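Local structure of deoxyhypusine synthase, putative (Entamoeba histolytica, 7L9R) at residues A57-W67 with E286-N294. The protein probably acts as a deoxyhypusine synthase, an NAD-dependent transferase that moves an aminobutyl group from spermidine to a lysine of the eIF5A precursor. Numbering follows the deposited sequence.
Unlike the reference sequence in segment 286-294: E286 (reference Gly).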
ATOM      1  N   ALA B  57     -12.063  18.899   4.719  1.00 55.85           N
ATOM      2  CA  ALA B  57     -10.867  19.379   5.405  1.00 57.67           C
ATOM      3  C   ALA B  57     -10.837  20.902   5.455  1.00 55.15           C
ATOM      4  O   ALA B  57     -10.505  21.491   6.491  1.00 58.20           O
ATOM      5  CB  ALA B  57      -9.611  18.827   4.729  1.00 45.22           C
ATOM      6  N   ILE B  58     -11.200  21.561   4.349  1.00 55.73           N
ATOM      7  CA  ILE B  58     -11.238  23.023   4.345  1.00 58.19           C
ATOM      8  C   ILE B  58     -12.294  23.529   5.321  1.00 59.20           C
ATOM      9  O   ILE B  58     -12.060  24.481   6.075  1.00 56.03           O
ATOM     10  CB  ILE B  58     -11.483  23.554   2.920  1.00 56.76           C
ATOM     11  CG1 ILE B  58     -10.243  23.330   2.056  1.00 51.55           C
ATOM     12  CG2 ILE B  58     -11.873  25.039   2.949  1.00 52.91           C
ATOM     13  CD1 ILE B  58     -10.540  23.276   0.579  1.00 48.87           C
ATOM     14  N   ASN B  59     -13.468  22.892   5.333  1.00 56.93           N
ATOM     15  CA  ASN B  59     -14.515  23.314   6.258  1.00 60.57           C
ATOM     16  C   ASN B  59     -14.087  23.124   7.710  1.00 60.68           C
ATOM     17  O   ASN B  59     -14.320  24.001   8.551  1.00 61.18           O
ATOM     18  CB  ASN B  59     -15.811  22.554   5.972  1.00 61.83           C
ATOM     19  CG  ASN B  59     -16.387  22.877   4.602  1.00 77.92           C
ATOM     20  OD1 ASN B  59     -16.130  23.946   4.039  1.00 84.99           O
ATOM     21  ND2 ASN B  59     -17.190  21.962   4.066  1.00 80.54           N
ATOM     22  N   ILE B  60     -13.435  21.999   8.015  1.00 57.92           N
ATOM     23  CA  ILE B  60     -13.081  21.695   9.399  1.00 60.76           C
ATOM     24  C   ILE B  60     -11.999  22.644   9.906  1.00 58.91           C
ATOM     25  O   ILE B  60     -12.042  23.090  11.059  1.00 61.04           O
ATOM     26  CB  ILE B  60     -12.659  20.217   9.525  1.00 61.11           C
ATOM     27  CG1 ILE B  60     -13.875  19.303   9.357  1.00 63.50           C
ATOM     28  CG2 ILE B  60     -11.982  19.946  10.867  1.00 56.35           C
ATOM     29  CD1 ILE B  60     -13.521  17.838   9.181  1.00 64.71           C
ATOM     30  N   ILE B  61     -11.017  22.972   9.061  1.00 61.03           N
ATOM     31  CA  ILE B  61      -9.948  23.872   9.491  1.00 59.29           C
ATOM     32  C   ILE B  61     -10.499  25.268   9.752  1.00 54.62           C
ATOM     33  O   ILE B  61     -10.155  25.904  10.756  1.00 62.59           O
ATOM     34  CB  ILE B  61      -8.801  23.885   8.461  1.00 55.09           C
ATOM     35  CG1 ILE B  61      -8.023  22.569   8.523  1.00 49.36           C
ATOM     36  CG2 ILE B  61      -7.847  25.044   8.721  1.00 47.51           C
ATOM     37  CD1 ILE B  61      -6.989  22.407   7.425  1.00 50.26           C
ATOM     38  N   ASN B  62     -11.388  25.757   8.881  1.00 57.46           N
ATOM     39  CA  ASN B  62     -12.010  27.057   9.129  1.00 60.70           C
ATOM     40  C   ASN B  62     -12.822  27.056  10.415  1.00 62.44           C
ATOM     41  O   ASN B  62     -12.910  28.086  11.094  1.00 62.96           O
ATOM     42  CB  ASN B  62     -12.891  27.460   7.947  1.00 58.32           C
ATOM     43  CG  ASN B  62     -12.090  27.959   6.769  1.00 57.36           C
ATOM     44  OD1 ASN B  62     -11.052  28.601   6.934  1.00 61.77           O
ATOM     45  ND2 ASN B  62     -12.553  27.647   5.568  1.00 58.67           N
ATOM     46  N   LYS B  63     -13.417  25.914  10.774  1.00 58.66           N
ATOM     47  CA  LYS B  63     -14.109  25.826  12.055  1.00 64.02           C
ATOM     48  C   LYS B  63     -13.135  25.949  13.224  1.00 66.88           C
ATOM     49  O   LYS B  63     -13.473  26.541  14.256  1.00 65.90           O
ATOM     50  CB  LYS B  63     -14.898  24.521  12.139  1.00 69.72           C
ATOM     51  CG  LYS B  63     -16.099  24.459  11.207  1.00 68.10           C
ATOM     52  CD  LYS B  63     -16.917  23.202  11.456  1.00 78.18           C
ATOM     53  CE  LYS B  63     -18.017  23.039  10.423  1.00 84.09           C
ATOM     54  NZ  LYS B  63     -18.978  21.967  10.812  1.00 85.78           N
ATOM     55  N   MET B  64     -11.922  25.398  13.087  1.00 66.72           N
ATOM     56  CA  MET B  64     -10.912  25.593  14.126  1.00 68.48           C
ATOM     57  C   MET B  64     -10.620  27.075  14.319  1.00 59.51           C
ATOM     58  O   MET B  64     -10.560  27.568  15.450  1.00 61.71           O
ATOM     59  CB  MET B  64      -9.612  24.858  13.780  1.00 59.18           C
ATOM     60  CG  MET B  64      -9.704  23.363  13.557  1.00 61.77           C
ATOM     61  SD  MET B  64      -8.060  22.711  13.144  1.00 55.80           S
ATOM     62  CE  MET B  64      -8.444  21.035  12.643  1.00 51.86           C
ATOM     63  N   LEU B  65     -10.431  27.797  13.213  1.00 58.52           N
ATOM     64  CA  LEU B  65     -10.012  29.191  13.286  1.00 65.17           C
ATOM     65  C   LEU B  65     -11.116  30.098  13.817  1.00 66.96           C
ATOM     66  O   LEU B  65     -10.823  31.077  14.512  1.00 73.98           O
ATOM     67  CB  LEU B  65      -9.553  29.665  11.906  1.00 64.70           C
ATOM     68  CG  LEU B  65      -8.361  28.904  11.316  1.00 58.17           C
ATOM     69  CD1 LEU B  65      -8.172  29.226   9.846  1.00 55.87           C
ATOM     70  CD2 LEU B  65      -7.093  29.216  12.093  1.00 60.44           C
ATOM     71  N   THR B  66     -12.381  29.791  13.518  1.00 67.10           N
ATOM     72  CA  THR B  66     -13.498  30.666  13.866  1.00 67.78           C
ATOM     73  C   THR B  66     -14.247  30.241  15.121  1.00 67.42           C
ATOM     74  O   THR B  66     -15.199  30.926  15.509  1.00 71.13           O
ATOM     75  CB  THR B  66     -14.496  30.748  12.705  1.00 67.97           C
ATOM     76  OG1 THR B  66     -15.082  29.458  12.487  1.00 73.44           O
ATOM     77  CG2 THR B  66     -13.809  31.204  11.434  1.00 56.73           C
ATOM     78  N   TRP B  67     -13.864  29.132  15.753  1.00 74.67           N
ATOM     79  CA  TRP B  67     -14.632  28.630  16.886  1.00 74.11           C
ATOM     80  C   TRP B  67     -14.668  29.648  18.023  1.00 74.76           C
ATOM     81  O   TRP B  67     -13.655  30.263  18.366  1.00 72.21           O
ATOM     82  CB  TRP B  67     -14.048  27.314  17.399  1.00 66.09           C
ATOM     83  CG  TRP B  67     -14.831  26.750  18.554  1.00 68.84           C
ATOM     84  CD1 TRP B  67     -15.862  25.862  18.483  1.00 66.19           C
ATOM     85  CD2 TRP B  67     -14.667  27.059  19.948  1.00 73.94           C
ATOM     86  NE1 TRP B  67     -16.342  25.587  19.739  1.00 77.82           N
ATOM     87  CE2 TRP B  67     -15.626  26.309  20.657  1.00 79.49           C
ATOM     88  CE3 TRP B  67     -13.798  27.890  20.663  1.00 76.74           C
ATOM     89  CZ2 TRP B  67     -15.742  26.364  22.046  1.00 79.45           C
ATOM     90  CZ3 TRP B  67     -13.915  27.942  22.043  1.00 77.74           C
ATOM     91  CH2 TRP B  67     -14.881  27.185  22.719  1.00 80.42           C
ATOM     92  N   GLU B 286      -9.968  11.352  20.281  1.00116.26           N
ATOM     93  CA  GLU B 286      -9.655  12.264  19.194  1.00115.54           C
ATOM     94  C   GLU B 286      -9.939  13.709  19.611  1.00110.63           C
ATOM     95  O   GLU B 286     -10.522  13.989  20.663  1.00113.94           O
ATOM     96  CB  GLU B 286     -10.446  11.894  17.938  1.00117.99           C
ATOM     97  CG  GLU B 286     -10.067  10.538  17.340  1.00120.51           C
ATOM     98  CD  GLU B 286      -9.903  10.589  15.829  1.00114.00           C
ATOM     99  OE1 GLU B 286     -10.256  11.624  15.219  1.00104.33           O
ATOM    100  OE2 GLU B 286      -9.413   9.594  15.251  1.00118.72           O
ATOM    101  N   ALA B 287      -9.494  14.635  18.772  1.00 99.64           N
ATOM    102  CA  ALA B 287      -9.648  16.052  19.044  1.00 79.85           C
ATOM    103  C   ALA B 287     -11.049  16.508  18.649  1.00 78.16           C
ATOM    104  O   ALA B 287     -11.796  15.790  17.981  1.00 82.32           O
ATOM    105  CB  ALA B 287      -8.592  16.858  18.294  1.00 72.21           C
ATOM    106  N   ASP B 288     -11.411  17.720  19.080  1.00 70.05           N
ATOM    107  CA  ASP B 288     -12.699  18.278  18.678  1.00 71.08           C
ATOM    108  C   ASP B 288     -12.767  18.441  17.166  1.00 72.30           C
ATOM    109  O   ASP B 288     -13.804  18.168  16.551  1.00 73.04           O
ATOM    110  CB  ASP B 288     -12.936  19.623  19.361  1.00 69.28           C
ATOM    111  CG  ASP B 288     -12.983  19.515  20.871  1.00 71.50           C
ATOM    112  OD1 ASP B 288     -13.807  18.732  21.397  1.00 81.32           O
ATOM    113  OD2 ASP B 288     -12.199  20.228  21.534  1.00 74.82           O
ATOM    114  N   PHE B 289     -11.666  18.881  16.554  1.00 65.95           N
ATOM    115  CA  PHE B 289     -11.530  18.988  15.109  1.00 70.63           C
ATOM    116  C   PHE B 289     -10.227  18.319  14.691  1.00 62.95           C
ATOM    117  O   PHE B 289      -9.184  18.528  15.321  1.00 60.40           O
ATOM    118  CB  PHE B 289     -11.529  20.453  14.642  1.00 62.62           C
ATOM    119  CG  PHE B 289     -12.732  21.240  15.085  1.00 65.82           C
ATOM    120  CD1 PHE B 289     -13.963  21.058  14.473  1.00 68.91           C
ATOM    121  CD2 PHE B 289     -12.625  22.183  16.097  1.00 69.85           C
ATOM    122  CE1 PHE B 289     -15.072  21.791  14.872  1.00 75.66           C
ATOM    123  CE2 PHE B 289     -13.729  22.921  16.501  1.00 76.30           C
ATOM    124  CZ  PHE B 289     -14.955  22.723  15.889  1.00 75.46           C
ATOM    125  N   ALA B 290     -10.276  17.526  13.624  1.00 59.12           N
ATOM    126  CA  ALA B 290      -9.081  16.813  13.196  1.00 61.98           C
ATOM    127  C   ALA B 290      -9.070  16.672  11.682  1.00 61.87           C
ATOM    128  O   ALA B 290     -10.091  16.352  11.069  1.00 60.68           O
ATOM    129  CB  ALA B 290      -8.978  15.431  13.856  1.00 53.65           C
ATOM    130  N   VAL B 291      -7.907  16.930  11.092  1.00 58.09           N
ATOM    131  CA  VAL B 291      -7.670  16.742   9.668  1.00 50.42           C
ATOM    132  C   VAL B 291      -6.402  15.915   9.522  1.00 53.02           C
ATOM    133  O   VAL B 291      -5.344  16.304  10.033  1.00 54.22           O
ATOM    134  CB  VAL B 291      -7.538  18.083   8.925  1.00 53.63           C
ATOM    135  CG1 VAL B 291      -7.095  17.867   7.475  1.00 48.26           C
ATOM    136  CG2 VAL B 291      -8.859  18.833   8.977  1.00 52.94           C
ATOM    137  N   TYR B 292      -6.507  14.778   8.839  1.00 51.04           N
ATOM    138  CA  TYR B 292      -5.373  13.898   8.598  1.00 50.48           C
ATOM    139  C   TYR B 292      -5.167  13.803   7.094  1.00 49.73           C
ATOM    140  O   TYR B 292      -6.113  13.514   6.356  1.00 55.39           O
ATOM    141  CB  TYR B 292      -5.603  12.499   9.198  1.00 58.05           C
ATOM    142  CG  TYR B 292      -6.047  12.496  10.647  1.00 56.74           C
ATOM    143  CD1 TYR B 292      -5.138  12.688  11.680  1.00 67.40           C
ATOM    144  CD2 TYR B 292      -7.378  12.281  10.985  1.00 67.33           C
ATOM    145  CE1 TYR B 292      -5.546  12.683  13.010  1.00 70.63           C
ATOM    146  CE2 TYR B 292      -7.795  12.266  12.312  1.00 73.38           C
ATOM    147  CZ  TYR B 292      -6.875  12.468  13.321  1.00 77.41           C
ATOM    148  OH  TYR B 292      -7.289  12.458  14.641  1.00 79.58           O
ATOM    149  N   ILE B 293      -3.940  14.057   6.640  1.00 51.59           N
ATOM    150  CA  ILE B 293      -3.606  14.040   5.218  1.00 52.36           C
ATOM    151  C   ILE B 293      -2.352  13.202   5.032  1.00 52.58           C
ATOM    152  O   ILE B 293      -1.277  13.576   5.518  1.00 58.57           O
ATOM    153  CB  ILE B 293      -3.379  15.457   4.659  1.00 50.67           C
ATOM    154  CG1 ILE B 293      -4.565  16.369   4.970  1.00 47.17           C
ATOM    155  CG2 ILE B 293      -3.113  15.406   3.163  1.00 45.21           C
ATOM    156  CD1 ILE B 293      -4.353  17.793   4.526  1.00 48.23           C
ATOM    157  N   ASN B 294      -2.474  12.094   4.309  1.00 47.11           N
ATOM    158  CA  ASN B 294      -1.299  11.317   3.929  1.00 63.56           C
ATOM    159  C   ASN B 294      -1.659  10.377   2.788  1.00 68.41           C
ATOM    160  O   ASN B 294      -2.829  10.183   2.453  1.00 68.16           O
ATOM    161  CB  ASN B 294      -0.726  10.539   5.119  1.00 53.99           C
ATOM    162  CG  ASN B 294      -1.768   9.706   5.824  1.00 68.02           C
ATOM    163  OD1 ASN B 294      -2.196   8.669   5.317  1.00 82.12           O
ATOM    164  ND2 ASN B 294      -2.177  10.145   7.010  1.00 71.23           N
TER
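F289 and V291 turn their side chains from a parallel beta-sheet onto helix 51-66, an alpha/beta packing of the Rossmann-like fold of the deoxyhypusine synthase family. Strand 289-294 lies between strands 262-268 and 322-327 in that sheet, and the segment axes pass 8.2 Å apart with their directions 140° from each other. No hydrogen bond joins the two segments; the contact is apolar and mostly buried.

Aliphatic packing fills the part toward A57. The two methyls of the branched V291 serve different neighbours: CG1 meets A57 CB at 3.8 Å, while CG2 lies 3.8 Å from I60 CG2 and also touches I61 CG1, with I61 and V291 set roughly perpendicular to each other. A57, with just a methyl, lets the helix approach closely, and its CA is 5.9 Å from that of V291. With chi1 at -71°, I60 sets CG1 beside its backbone N and leaves CG2 opposite that N, which places this methyl between V291 and F289 CB; its side chain also packs on V324 of the neighbouring strand.

The aromatic part centres on F289, the residue most covered by segment 57-67. The unbranched, extended M64 runs past it in the opposite direction, with CG 3.6 Å from F289 CB and CE resting near the same carbon, and continues to C87 and I89 of strand 87-93. The aliphatic stem of K63 comes up obliquely beside the far part of the ring, CB 3.9 Å from F289 CE1, and carries its ammonium on to a salt bridge with E322, a division of labour suited to lysine at an exposed margin. Just beyond the helix, W67 swings its indole to the edge of the phenyl ring, where CD1 lies 4.1 Å from F289 CE2.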